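Local coordinates for protein glutathione S-transferase omega-like 2 (Saccharomyces cerevisiae, PDB 5LKB) that uses glutathione as a thiol transferase and as a reductase of dehydroascorbate and dimethylarsinic acid, and reacts with glutathionyl-(hydro)quinones, at residues E22-Q27 / T168-E173; L40-A45 / C67-W72; T55-G60 / H99-G104; E133-Y138 / W162-Q167. One frame throughout, in Å; residues are numbered along the deposited sequence. Where two conformers were deposited one is given.

Contact 1 of 4, residues E22-Q27 / T168-E173; sequences ETISKQ and TIVNNE
Asn171 ND2 is the best-held polar atom, gripped by two bonds: it donates to Glu22 O and to Glu176 OE1 on helix 174-182. Asn171 belongs to a classic beta bulge, in which Val170 and Asn171 both face Leu161, and it also opens an Asx turn, its OD1 accepting from Glu173 N at 2.8 Å. The bond from Asn171 ND2 to Glu22 O measures 2.9 Å and is nearly straight (169°). It lies in the side-chain amide plane and meets a lone pair of the carbonyl. CB points toward 22-27, and with CG anti to the backbone N (chi1 -164°) the amide reaches Glu22 O; bonds at both ends fix its flip. In place of Asn171, an alanine would probably loosen the loop 22-27 and the turn into helix 174-182, since the bonds to Glu22 O, Glu176 OE1 and Glu173 N would all go. That turn ends at Glu173, a glutathione-binding residue at the helix N-cap. Backbone pairing is slight: Glu22 N reaches Val170 O at 3.1 Å along a bent path (137°). The carboxylate of Glu22 turns elsewhere, OE1 bonding to His28 NE2. Nearby, Ile24 and Val170 cross at about a right angle, CG1 against CG1 at 3.9 Å.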
loop_
_atom_site.group_PDB
_atom_site.type_symbol
_atom_site.label_atom_id
_atom_site.label_comp_id
_atom_site.label_asym_id
_atom_site.label_seq_id
_atom_site.Cartn_x
_atom_site.Cartn_y
_atom_site.Cartn_z
ATOM N N GLU A 22 -12.061 9.832 35.304
ATOM C CA GLU A 22 -13.100 9.588 36.307
ATOM C C GLU A 22 -14.119 8.554 35.847
ATOM O O GLU A 22 -14.084 8.049 34.706
ATOM C CB GLU A 22 -13.739 10.894 36.769
ATOM C CG GLU A 22 -12.907 11.528 37.958
ATOM C CD GLU A 22 -13.324 11.010 39.321
ATOM O OE1 GLU A 22 -14.148 10.084 39.361
ATOM O OE2 GLU A 22 -12.765 11.557 40.324
ATOM N N THR A 23 -15.025 8.187 36.738
ATOM C CA THR A 23 -16.020 7.163 36.474
ATOM C C THR A 23 -17.395 7.690 36.847
ATOM O O THR A 23 -17.535 8.821 37.308
ATOM C CB THR A 23 -15.694 5.847 37.183
ATOM O OG1 THR A 23 -16.512 4.811 36.622
ATOM C CG2 THR A 23 -15.911 5.951 38.727
ATOM N N ILE A 24 -18.396 6.883 36.537
ATOM C CA ILE A 24 -19.806 7.179 36.785
ATOM C C ILE A 24 -20.351 6.029 37.615
ATOM O O ILE A 24 -20.166 4.861 37.259
ATOM C CB ILE A 24 -20.599 7.295 35.465
ATOM C CG1 ILE A 24 -20.058 8.406 34.588
ATOM C CG2 ILE A 24 -22.116 7.517 35.771
ATOM C CD1 ILE A 24 -20.716 8.443 33.250
ATOM N N SER A 25 -20.983 6.334 38.774
ATOM C CA SER A 25 -21.542 5.240 39.571
ATOM C C SER A 25 -22.567 5.817 40.532
ATOM O O SER A 25 -22.615 7.026 40.747
ATOM C CB SER A 25 -20.480 4.449 40.363
ATOM O OG SER A 25 -19.887 5.249 41.392
ATOM N N LYS A 26 -23.380 4.923 41.094
ATOM C CA LYS A 26 -24.422 5.328 42.037
ATOM C C LYS A 26 -23.824 5.936 43.312
ATOM O O LYS A 26 -24.355 6.925 43.857
ATOM C CB LYS A 26 -25.321 4.122 42.356
ATOM N N GLN A 27 -22.682 5.403 43.764
ATOM C CA GLN A 27 -22.014 5.917 44.968
ATOM C C GLN A 27 -21.169 7.166 44.707
ATOM O O GLN A 27 -20.692 7.793 45.666
ATOM C CB GLN A 27 -21.121 4.817 45.566
ATOM C CG GLN A 27 -19.852 4.604 44.737
ATOM C CD GLN A 27 -19.418 3.156 44.667
ATOM O OE1 GLN A 27 -18.373 2.778 45.213
ATOM N NE2 GLN A 27 -20.223 2.330 43.982
ATOM N N THR A 168 -18.304 19.025 32.276
ATOM C CA THR A 168 -16.929 18.577 32.387
ATOM C C THR A 168 -16.775 17.323 31.551
ATOM O O THR A 168 -17.742 16.608 31.276
ATOM C CB THR A 168 -16.546 18.261 33.865
ATOM O OG1 THR A 168 -17.470 17.320 34.429
ATOM C CG2 THR A 168 -16.469 19.547 34.715
ATOM N N ILE A 169 -15.522 17.006 31.269
ATOM C CA ILE A 169 -15.187 15.716 30.704
ATOM C C ILE A 169 -15.046 14.714 31.836
ATOM O O ILE A 169 -14.171 14.868 32.702
ATOM C CB ILE A 169 -13.889 15.834 29.910
ATOM C CG1 ILE A 169 -14.069 16.858 28.810
ATOM C CG2 ILE A 169 -13.448 14.473 29.393
ATOM C CD1 ILE A 169 -12.862 16.965 27.919
ATOM N N VAL A 170 -15.901 13.694 31.828
ATOM C CA VAL A 170 -15.818 12.615 32.811
ATOM C C VAL A 170 -14.579 11.792 32.550
ATOM O O VAL A 170 -13.746 11.550 33.429
ATOM C CB VAL A 170 -17.094 11.740 32.801
ATOM C CG1 VAL A 170 -16.946 10.513 33.745
ATOM C CG2 VAL A 170 -18.351 12.597 33.139
ATOM N N ASN A 171 -14.415 11.367 31.293
ATOM C CA ASN A 171 -13.375 10.408 30.966
ATOM C C ASN A 171 -13.111 10.567 29.474
ATOM O O ASN A 171 -14.069 10.625 28.690
ATOM C CB ASN A 171 -13.791 9.004 31.299
ATOM C CG ASN A 171 -12.662 8.038 31.338
ATOM O OD1 ASN A 171 -12.064 7.755 30.278
ATOM N ND2 ASN A 171 -12.358 7.456 32.492
ATOM N N ASN A 172 -11.819 10.657 29.091
ATOM C CA ASN A 172 -11.407 10.670 27.684
ATOM C C ASN A 172 -10.419 9.555 27.387
ATOM O O ASN A 172 -9.665 9.635 26.396
ATOM C CB ASN A 172 -10.942 12.050 27.244
ATOM C CG ASN A 172 -9.577 12.396 27.754
ATOM O OD1 ASN A 172 -9.124 11.808 28.780
ATOM N ND2 ASN A 172 -8.889 13.353 27.064
ATOM N N GLU A 173 -10.486 8.463 28.113
ATOM C CA GLU A 173 -9.675 7.270 27.878
ATOM C C GLU A 173 -10.590 6.170 27.372
ATOM O O GLU A 173 -11.390 5.615 28.106
ATOM C CB GLU A 173 -8.906 6.904 29.156
ATOM C CG GLU A 173 -8.212 5.586 29.140
ATOM C CD GLU A 173 -7.346 5.430 27.873
ATOM O OE1 GLU A 173 -6.534 6.345 27.580
ATOM O OE2 GLU A 173 -7.470 4.390 27.182
#

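Contact 2 of 4, residues L40-A45 / C67-W72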
loop_
_atom_site.group_PDB
_atom_site.type_symbol
_atom_site.label_atom_id
_atom_site.label_comp_id
_atom_site.label_asym_id
_atom_site.label_seq_id
_atom_site.Cartn_x
_atom_site.Cartn_y
_atom_site.Cartn_z
ATOM N N LEU A 40 -21.535 11.364 24.354
ATOM C CA LEU A 40 -20.357 10.708 23.813
ATOM C C LEU A 40 -20.017 11.425 22.517
ATOM O O LEU A 40 -20.764 11.317 21.530
ATOM C CB LEU A 40 -20.642 9.210 23.611
ATOM C CG LEU A 40 -19.439 8.416 23.092
ATOM C CD1 LEU A 40 -18.313 8.447 24.206
ATOM C CD2 LEU A 40 -19.840 7.013 22.792
ATOM N N TYR A 41 -18.874 12.138 22.490
ATOM C CA TYR A 41 -18.390 12.832 21.297
ATOM C C TYR A 41 -17.274 11.991 20.678
ATOM O O TYR A 41 -16.329 11.617 21.366
ATOM C CB TYR A 41 -17.805 14.203 21.651
ATOM C CG TYR A 41 -18.833 15.217 22.185
ATOM C CD1 TYR A 41 -19.592 15.977 21.295
ATOM C CD2 TYR A 41 -19.046 15.393 23.546
ATOM C CE1 TYR A 41 -20.531 16.887 21.751
ATOM C CE2 TYR A 41 -19.967 16.308 23.996
ATOM C CZ TYR A 41 -20.669 17.079 23.108
ATOM O OH TYR A 41 -21.603 17.988 23.592
ATOM N N VAL A 42 -17.400 11.687 19.376
ATOM C CA VAL A 42 -16.500 10.757 18.711
ATOM C C VAL A 42 -16.117 11.303 17.354
ATOM O O VAL A 42 -16.726 12.237 16.831
ATOM C CB VAL A 42 -17.144 9.375 18.489
ATOM C CG1 VAL A 42 -17.637 8.778 19.792
ATOM C CG2 VAL A 42 -18.318 9.478 17.547
ATOM N N SER A 43 -15.073 10.689 16.784
ATOM C CA SER A 43 -14.902 10.610 15.333
ATOM C C SER A 43 -15.152 9.186 14.899
ATOM O O SER A 43 -14.700 8.256 15.537
ATOM C CB SER A 43 -13.506 11.023 14.878
ATOM O OG SER A 43 -13.301 10.738 13.488
ATOM N N LEU A 44 -15.875 9.004 13.775
ATOM C CA LEU A 44 -16.000 7.668 13.184
ATOM C C LEU A 44 -14.703 7.165 12.539
ATOM O O LEU A 44 -14.573 5.950 12.362
ATOM C CB LEU A 44 -17.081 7.706 12.115
ATOM C CG LEU A 44 -18.524 7.822 12.566
ATOM C CD1 LEU A 44 -19.464 8.207 11.461
ATOM C CD2 LEU A 44 -18.913 6.483 13.157
ATOM N N ALA A 45 -13.715 8.011 12.344
ATOM C CA ALA A 45 -12.439 7.562 11.780
ATOM C C ALA A 45 -11.548 6.909 12.836
ATOM O O ALA A 45 -10.665 6.087 12.503
ATOM C CB ALA A 45 -11.682 8.736 11.194
ATOM N N CYS A 67 -25.033 10.901 21.138
ATOM C CA CYS A 67 -23.739 10.920 20.464
ATOM C C CYS A 67 -23.695 12.005 19.394
ATOM O O CYS A 67 -24.699 12.231 18.706
ATOM C CB CYS A 67 -23.552 9.567 19.825
ATOM S SG CYS A 67 -22.121 9.349 18.716
ATOM N N SER A 68 -22.534 12.629 19.252
ATOM C CA SER A 68 -22.277 13.616 18.231
ATOM C C SER A 68 -20.937 13.265 17.601
ATOM O O SER A 68 -20.079 12.666 18.263
ATOM C CB SER A 68 -22.238 15.036 18.756
ATOM O OG SER A 68 -23.546 15.323 19.295
ATOM N N VAL A 69 -20.745 13.664 16.345
ATOM C CA VAL A 69 -19.610 13.181 15.529
ATOM C C VAL A 69 -18.858 14.369 14.925
ATOM O O VAL A 69 -19.441 15.189 14.202
ATOM C CB VAL A 69 -20.089 12.228 14.431
ATOM C CG1 VAL A 69 -18.849 11.687 13.713
ATOM C CG2 VAL A 69 -20.898 11.126 14.988
ATOM N N VAL A 70 -17.554 14.458 15.204
ATOM C CA VAL A 70 -16.712 15.458 14.588
ATOM C C VAL A 70 -16.442 15.128 13.119
ATOM O O VAL A 70 -16.608 13.987 12.683
ATOM C CB VAL A 70 -15.379 15.619 15.344
ATOM C CG1 VAL A 70 -15.655 16.185 16.772
ATOM C CG2 VAL A 70 -14.562 14.358 15.402
ATOM N N HIS A 71 -15.985 16.144 12.399
ATOM C CA HIS A 71 -15.557 16.017 11.007
ATOM C C HIS A 71 -14.383 15.067 10.943
ATOM O O HIS A 71 -13.563 14.984 11.860
ATOM C CB HIS A 71 -15.158 17.381 10.476
ATOM C CG HIS A 71 -15.195 17.516 8.992
ATOM N ND1 HIS A 71 -14.235 16.974 8.178
ATOM C CD2 HIS A 71 -16.053 18.180 8.181
ATOM C CE1 HIS A 71 -14.501 17.303 6.923
ATOM N NE2 HIS A 71 -15.599 18.046 6.900
ATOM N N TRP A 72 -14.303 14.328 9.822
ATOM C CA TRP A 72 -13.169 13.434 9.595
ATOM C C TRP A 72 -11.860 14.164 9.329
ATOM O O TRP A 72 -10.798 13.576 9.550
ATOM C CB TRP A 72 -13.477 12.434 8.459
ATOM C CG TRP A 72 -14.044 13.106 7.213
ATOM C CD1 TRP A 72 -15.364 13.176 6.887
ATOM C CD2 TRP A 72 -13.335 13.835 6.205
ATOM N NE1 TRP A 72 -15.528 13.909 5.726
ATOM C CE2 TRP A 72 -14.304 14.318 5.292
ATOM C CE3 TRP A 72 -11.982 14.145 5.982
ATOM C CZ2 TRP A 72 -13.957 15.050 4.167
ATOM C CZ3 TRP A 72 -11.655 14.881 4.840
ATOM C CH2 TRP A 72 -12.641 15.326 3.969
HETATM O O HOH W 1 -15.527 11.514 12.173
#
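Val42 CG2 sits in the hollow between two knobs of the neighbouring strand, 4.0 Å from Cys67 SG and equally far from Val69 CG2. The strands are parallel, 19° apart, and belong to the beta-alpha-beta unit 38-42, 47-58, 66-69 of the thioredoxin-like domain. Val69 uses both branches: CG2 meets Val42, while CG1 fits against Leu44 CG at 4.0 Å, the two side chains crossing at about a right angle. On the other face Tyr41 lays ring atom CD1 against Ser68 CB at 3.8 Å; the polar ends point elsewhere, Tyr41 OH to Glu133 and Ser68 OG to Trp39. Val70 CG2, in the crowded position between its own N and carbonyl carbon, wedges against Ser43 CB at 3.5 Å. Backbone bonds run Ser68 N to Leu40 O, Val42 N to Ser68 O and Val70 N to Val42 O, the last shortest at 2.9 Å and nearly along the C=O axis. One water joins Ser43 OG, Leu44 N and Val70 O. Ser43 OG accepts from Ala45 N in an ST turn. The chemistry implies that backbone bonds pair the strands, apolar side chains fill the Val42 face, and serine and water fix the turn before the nucleophile, Cys46.

Contact 3 of 4, residues T55-G60 / H99-G104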
loop_
_atom_site.group_PDB
_atom_site.type_symbol
_atom_site.label_atom_id
_atom_site.label_comp_id
_atom_site.label_asym_id
_atom_site.label_seq_id
_atom_site.Cartn_x
_atom_site.Cartn_y
_atom_site.Cartn_z
ATOM N N THR A 55 -19.461 -0.491 21.917
ATOM C CA THR A 55 -19.872 -0.871 23.262
ATOM C C THR A 55 -21.191 -0.205 23.631
ATOM O O THR A 55 -22.075 -0.860 24.202
ATOM C CB THR A 55 -18.759 -0.510 24.244
ATOM O OG1 THR A 55 -17.527 -1.178 23.899
ATOM C CG2 THR A 55 -19.099 -1.004 25.654
ATOM N N ARG A 56 -21.360 1.065 23.283
ATOM C CA ARG A 56 -22.631 1.750 23.462
ATOM C C ARG A 56 -23.783 0.991 22.813
ATOM O O ARG A 56 -24.884 0.863 23.383
ATOM C CB ARG A 56 -22.534 3.213 23.007
ATOM C CG ARG A 56 -23.862 3.970 22.929
ATOM C CD ARG A 56 -23.567 5.381 22.624
ATOM N NE ARG A 56 -24.719 6.192 22.221
ATOM C CZ ARG A 56 -25.128 6.462 20.987
ATOM N NH1 ARG A 56 -24.500 5.977 19.896
ATOM N NH2 ARG A 56 -26.142 7.296 20.809
ATOM N N ALA A 57 -23.589 0.510 21.596
ATOM C CA ALA A 57 -24.651 -0.251 20.946
ATOM C C ALA A 57 -24.904 -1.587 21.634
ATOM O O ALA A 57 -26.072 -1.943 21.887
ATOM C CB ALA A 57 -24.304 -0.481 19.478
ATOM N N LEU A 58 -23.859 -2.353 21.914
ATOM C CA LEU A 58 -23.985 -3.711 22.432
ATOM C C LEU A 58 -24.652 -3.678 23.803
ATOM O O LEU A 58 -25.392 -4.596 24.177
ATOM C CB LEU A 58 -22.610 -4.382 22.545
ATOM C CG LEU A 58 -21.965 -4.850 21.218
ATOM C CD1 LEU A 58 -20.548 -5.359 21.473
ATOM C CD2 LEU A 58 -22.721 -5.943 20.556
ATOM N N LYS A 59 -24.382 -2.631 24.567
ATOM C CA LYS A 59 -24.957 -2.544 25.906
ATOM C C LYS A 59 -26.297 -1.827 25.908
ATOM O O LYS A 59 -26.854 -1.601 27.006
ATOM C CB LYS A 59 -23.958 -1.893 26.861
ATOM C CG LYS A 59 -22.761 -2.815 27.263
ATOM C CD LYS A 59 -23.194 -4.039 28.028
ATOM C CE LYS A 59 -23.391 -3.677 29.484
ATOM N NZ LYS A 59 -24.499 -4.520 30.139
ATOM N N GLY A 60 -26.841 -1.472 24.734
ATOM C CA GLY A 60 -28.187 -0.914 24.668
ATOM C C GLY A 60 -28.355 0.478 25.214
ATOM O O GLY A 60 -29.397 0.785 25.819
ATOM N N HIS A 99 -29.578 9.651 19.172
ATOM C CA HIS A 99 -29.750 8.329 19.728
ATOM C C HIS A 99 -29.478 7.216 18.734
ATOM O O HIS A 99 -29.779 6.054 19.013
ATOM C CB HIS A 99 -31.149 8.200 20.343
ATOM C CG HIS A 99 -31.342 9.086 21.531
ATOM N ND1 HIS A 99 -32.563 9.289 22.128
ATOM C CD2 HIS A 99 -30.449 9.824 22.234
ATOM C CE1 HIS A 99 -32.413 10.114 23.151
ATOM N NE2 HIS A 99 -31.141 10.470 23.228
ATOM N N ASP A 100 -28.866 7.546 17.588
ATOM C CA ASP A 100 -28.483 6.568 16.579
ATOM C C ASP A 100 -27.120 5.998 16.963
ATOM O O ASP A 100 -26.349 6.647 17.671
ATOM C CB ASP A 100 -28.397 7.264 15.213
ATOM C CG ASP A 100 -27.777 6.386 14.095
ATOM O OD1 ASP A 100 -28.518 5.482 13.626
ATOM O OD2 ASP A 100 -26.626 6.647 13.630
ATOM N N VAL A 101 -26.856 4.755 16.521
ATOM C CA VAL A 101 -25.569 4.088 16.813
ATOM C C VAL A 101 -24.356 4.869 16.341
ATOM O O VAL A 101 -23.271 4.727 16.910
ATOM C CB VAL A 101 -25.508 2.648 16.258
ATOM C CG1 VAL A 101 -26.519 1.752 16.928
ATOM C CG2 VAL A 101 -25.691 2.667 14.753
ATOM N N ALA A 102 -24.488 5.649 15.282
ATOM C CA ALA A 102 -23.418 6.458 14.715
ATOM C C ALA A 102 -23.756 7.947 14.694
ATOM O O ALA A 102 -23.266 8.697 13.868
ATOM C CB ALA A 102 -23.060 5.920 13.327
ATOM N N GLY A 103 -24.549 8.407 15.682
ATOM C CA GLY A 103 -24.844 9.833 15.735
ATOM C C GLY A 103 -25.698 10.384 14.611
ATOM O O GLY A 103 -25.765 11.611 14.445
ATOM N N GLY A 104 -26.252 9.517 13.781
ATOM C CA GLY A 104 -27.027 9.921 12.604
ATOM C C GLY A 104 -26.229 10.074 11.326
ATOM O O GLY A 104 -26.822 10.416 10.282
HETATM O O HOH W 2 -23.138 3.585 19.440
#
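This is a partly exposed, mainly polar contact in which the last turns of helix 47-58 hold the loop that follows helix 95-98. One long side chain does most of the work. Arg56 has CG anti to the backbone N (chi1 170°) and stays extended as far as NE, so its guanidinium arrives end-on at the carbonyl of Asp100. Both terminal nitrogens bond to that single oxygen, Arg56 NH1 to Asp100 O at 3.0 Å and Arg56 NH2 to Asp100 O at 3.2 Å. The oxygen lies near the guanidinium plane, whereas the nitrogens sit above the carbonyl plane. Asp100 O takes a third bond from Gly103 N, and the positive charge of Arg56 would probably polarise this crowded carbonyl. Arg56 NH1 also donates to a water at 2.8 Å, which in turn donates to Val101 O. Arg56 NE donates to Ile65 O, so the guanidinium is tied to two backbone regions. The apolar part is small: Ala57 CB touches Val101 CG1 at 4.0 Å. Asp100 sends its carboxylate back into its own loop, where OD2 accepts from Ala102 N at 2.9 Å and also from Gly104 N, both from above the carboxylate plane. The arginine thus bridges two recognised motifs: the Schellman motif that ends the helix, with Gly60 at positive phi as C-prime, and the Asx turn at Asp100.

Contact 4 of 4, residues E133-Y138 / W162-Q167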
loop_
_atom_site.group_PDB
_atom_site.type_symbol
_atom_site.label_atom_id
_atom_site.label_comp_id
_atom_site.label_asym_id
_atom_site.label_seq_id
_atom_site.Cartn_x
_atom_site.Cartn_y
_atom_site.Cartn_z
ATOM N N GLU A 133 -22.229 20.249 17.250
ATOM C CA GLU A 133 -22.143 20.086 18.693
ATOM C C GLU A 133 -23.461 20.667 19.228
ATOM O O GLU A 133 -23.624 21.895 19.212
ATOM C CB GLU A 133 -20.905 20.834 19.219
ATOM C CG GLU A 133 -20.540 20.540 20.682
ATOM C CD GLU A 133 -21.650 21.025 21.613
ATOM O OE1 GLU A 133 -21.739 22.274 21.742
ATOM O OE2 GLU A 133 -22.414 20.183 22.125
ATOM N N PRO A 134 -24.424 19.835 19.626
ATOM C CA PRO A 134 -25.809 20.317 19.803
ATOM C C PRO A 134 -26.116 20.992 21.133
ATOM O O PRO A 134 -27.190 21.588 21.224
ATOM C CB PRO A 134 -26.639 19.036 19.657
ATOM C CG PRO A 134 -25.728 17.968 20.254
ATOM C CD PRO A 134 -24.311 18.387 19.925
ATOM N N HIS A 135 -25.238 20.947 22.132
ATOM C CA HIS A 135 -25.587 21.543 23.429
ATOM C C HIS A 135 -25.184 23.016 23.537
ATOM O O HIS A 135 -25.951 23.828 24.093
ATOM C CB HIS A 135 -24.986 20.690 24.540
ATOM C CG HIS A 135 -25.488 19.294 24.526
ATOM N ND1 HIS A 135 -26.785 18.964 24.829
ATOM C CD2 HIS A 135 -24.886 18.143 24.142
ATOM C CE1 HIS A 135 -26.953 17.660 24.701
ATOM N NE2 HIS A 135 -25.804 17.141 24.290
ATOM N N TYR A 136 -24.039 23.387 22.974
ATOM C CA TYR A 136 -23.486 24.731 23.071
ATOM C C TYR A 136 -23.161 25.368 21.741
ATOM O O TYR A 136 -22.668 26.507 21.733
ATOM C CB TYR A 136 -22.211 24.704 23.935
ATOM C CG TYR A 136 -22.341 23.741 25.087
ATOM C CD1 TYR A 136 -23.096 24.063 26.215
ATOM C CD2 TYR A 136 -21.768 22.486 25.037
ATOM C CE1 TYR A 136 -23.256 23.161 27.239
ATOM C CE2 TYR A 136 -21.911 21.577 26.057
ATOM C CZ TYR A 136 -22.668 21.912 27.175
ATOM O OH TYR A 136 -22.829 20.976 28.184
ATOM N N GLY A 137 -23.296 24.644 20.627
ATOM C CA GLY A 137 -22.829 25.137 19.334
ATOM C C GLY A 137 -21.336 25.299 19.174
ATOM O O GLY A 137 -20.895 26.136 18.383
ATOM N N TYR A 138 -20.519 24.595 19.955
ATOM C CA TYR A 138 -19.073 24.742 19.802
ATOM C C TYR A 138 -18.624 24.253 18.417
ATOM O O TYR A 138 -19.185 23.290 17.881
ATOM C CB TYR A 138 -18.356 23.926 20.868
ATOM C CG TYR A 138 -18.519 24.392 22.309
ATOM C CD1 TYR A 138 -18.507 25.730 22.611
ATOM C CD2 TYR A 138 -18.588 23.468 23.352
ATOM C CE1 TYR A 138 -18.596 26.163 23.939
ATOM C CE2 TYR A 138 -18.678 23.896 24.686
ATOM C CZ TYR A 138 -18.675 25.241 24.945
ATOM O OH TYR A 138 -18.754 25.690 26.252
ATOM N N TRP A 162 -18.874 13.102 28.257
ATOM C CA TRP A 162 -19.179 14.466 28.729
ATOM C C TRP A 162 -20.369 14.428 29.673
ATOM O O TRP A 162 -21.345 13.718 29.427
ATOM C CB TRP A 162 -19.605 15.313 27.546
ATOM C CG TRP A 162 -19.950 16.794 27.853
ATOM C CD1 TRP A 162 -21.208 17.356 27.892
ATOM C CD2 TRP A 162 -19.030 17.863 28.099
ATOM N NE1 TRP A 162 -21.097 18.699 28.100
ATOM C CE2 TRP A 162 -19.797 19.042 28.294
ATOM C CE3 TRP A 162 -17.654 17.946 28.202
ATOM C CZ2 TRP A 162 -19.199 20.298 28.520
ATOM C CZ3 TRP A 162 -17.064 19.203 28.455
ATOM C CH2 TRP A 162 -17.852 20.343 28.649
ATOM N N ASP A 163 -20.285 15.245 30.752
ATOM C CA ASP A 163 -21.386 15.414 31.695
ATOM C C ASP A 163 -22.056 16.746 31.446
ATOM O O ASP A 163 -21.434 17.797 31.635
ATOM C CB ASP A 163 -20.880 15.375 33.143
ATOM C CG ASP A 163 -21.999 15.647 34.124
ATOM O OD1 ASP A 163 -23.133 15.300 33.768
ATOM O OD2 ASP A 163 -21.690 16.155 35.230
ATOM N N LEU A 164 -23.325 16.696 31.038
ATOM C CA LEU A 164 -24.098 17.917 30.798
ATOM C C LEU A 164 -24.405 18.692 32.076
ATOM O O LEU A 164 -24.588 19.908 32.008
ATOM C CB LEU A 164 -25.406 17.566 30.097
ATOM C CG LEU A 164 -25.266 17.061 28.639
ATOM C CD1 LEU A 164 -26.624 16.437 28.234
ATOM C CD2 LEU A 164 -24.823 18.167 27.676
ATOM N N GLU A 165 -24.393 18.041 33.228
ATOM C CA GLU A 165 -24.748 18.761 34.456
ATOM C C GLU A 165 -23.598 19.628 34.961
ATOM O O GLU A 165 -23.786 20.803 35.306
ATOM C CB GLU A 165 -25.178 17.745 35.498
ATOM C CG GLU A 165 -26.609 17.237 35.264
ATOM C CD GLU A 165 -27.197 16.493 36.460
ATOM O OE1 GLU A 165 -26.606 16.531 37.589
ATOM O OE2 GLU A 165 -28.250 15.852 36.253
ATOM N N THR A 166 -22.405 19.066 35.066
ATOM C CA THR A 166 -21.268 19.823 35.547
ATOM C C THR A 166 -20.477 20.466 34.398
ATOM O O THR A 166 -19.573 21.279 34.648
ATOM C CB THR A 166 -20.378 18.907 36.411
ATOM O OG1 THR A 166 -19.852 17.848 35.591
ATOM C CG2 THR A 166 -21.132 18.269 37.593
ATOM N N GLN A 167 -20.792 20.103 33.133
ATOM C CA GLN A 167 -20.084 20.610 31.947
ATOM C C GLN A 167 -18.602 20.301 32.037
ATOM O O GLN A 167 -17.763 21.190 31.969
ATOM C CB GLN A 167 -20.358 22.086 31.681
ATOM C CG GLN A 167 -21.840 22.330 31.551
ATOM C CD GLN A 167 -22.181 23.633 30.878
ATOM O OE1 GLN A 167 -21.325 24.285 30.266
ATOM N NE2 GLN A 167 -23.455 24.015 30.959
HETATM O O HOH W 3 -24.701 21.490 29.740
HETATM O O HOH W 4 -20.035 24.057 27.749
#
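Hydrogen bonds come first: Trp162 NE1 donates to Tyr136 OH at 2.9 Å, close to straight (160°) and in the indole plane. Tyr136 OH also lies 2.5 Å from a water that donates to Leu164 O. A second water links Tyr138 OH with Gln167 OE1 and sits over the centre of the Tyr136 ring. The Glu133 carboxylate collects three backbone N-H groups: OE1 accepts from Tyr136 (syn lone pair) and Tyr138 (anti), OE2 from His135. Asp163 OD1 accepts from Glu165 N in an Asx turn and OD2 from Thr166 N, turning the chain between strands 160-163 and 168-171 of the thioredoxin-like sheet. Among the aromatic contacts, Tyr136 and Trp162 meet tip to tip, with planes at 71°. A CH-pi contact sets Leu164 CD2 3.4 Å from the centroid of the His135 ring, 8° off its normal. Apolar contact includes Tyr136 CE2 against Trp162 CZ2 at 3.9 Å. At Tyr136 a leucine would probably leave Trp162 NE1 without its acceptor and disturb the water link to Leu164 O, with the hydroxyl gone. Trp162, on strand 160-163, packs on Trp39 of strand 38-42, Ile169 of strand 168-171 and Leu144 of helix 141-148, which Tyr138 also touches.

Overall arrangement
Contacts 1 and 2 are buried, 3 and 4 lie at the surface. Contacts 1, 2 and 4 all reach the four-stranded sheet: contact 2 joins 38-42 to 66-69 at one side, and contact 1 adds the loop 22-27 at the opposite outer strand, 168-171. Contact 4 rests between, on 160-163, touching contact 1 through Asp163 N and Thr168 O and contact 2 through Tyr41 OH and Glu133 OE2, 2.8 Å apart. Contact 3 shares the beta-alpha-beta unit with contact 2, where Arg56 NH2 packs on Cys67 CB. Chemistry follows place: strand bonds and interlocked aliphatics in contact 2, an amide clasp in contact 1, arginine-to-carbonyl bonds in contact 3, aromatic rims with waters in contact 4.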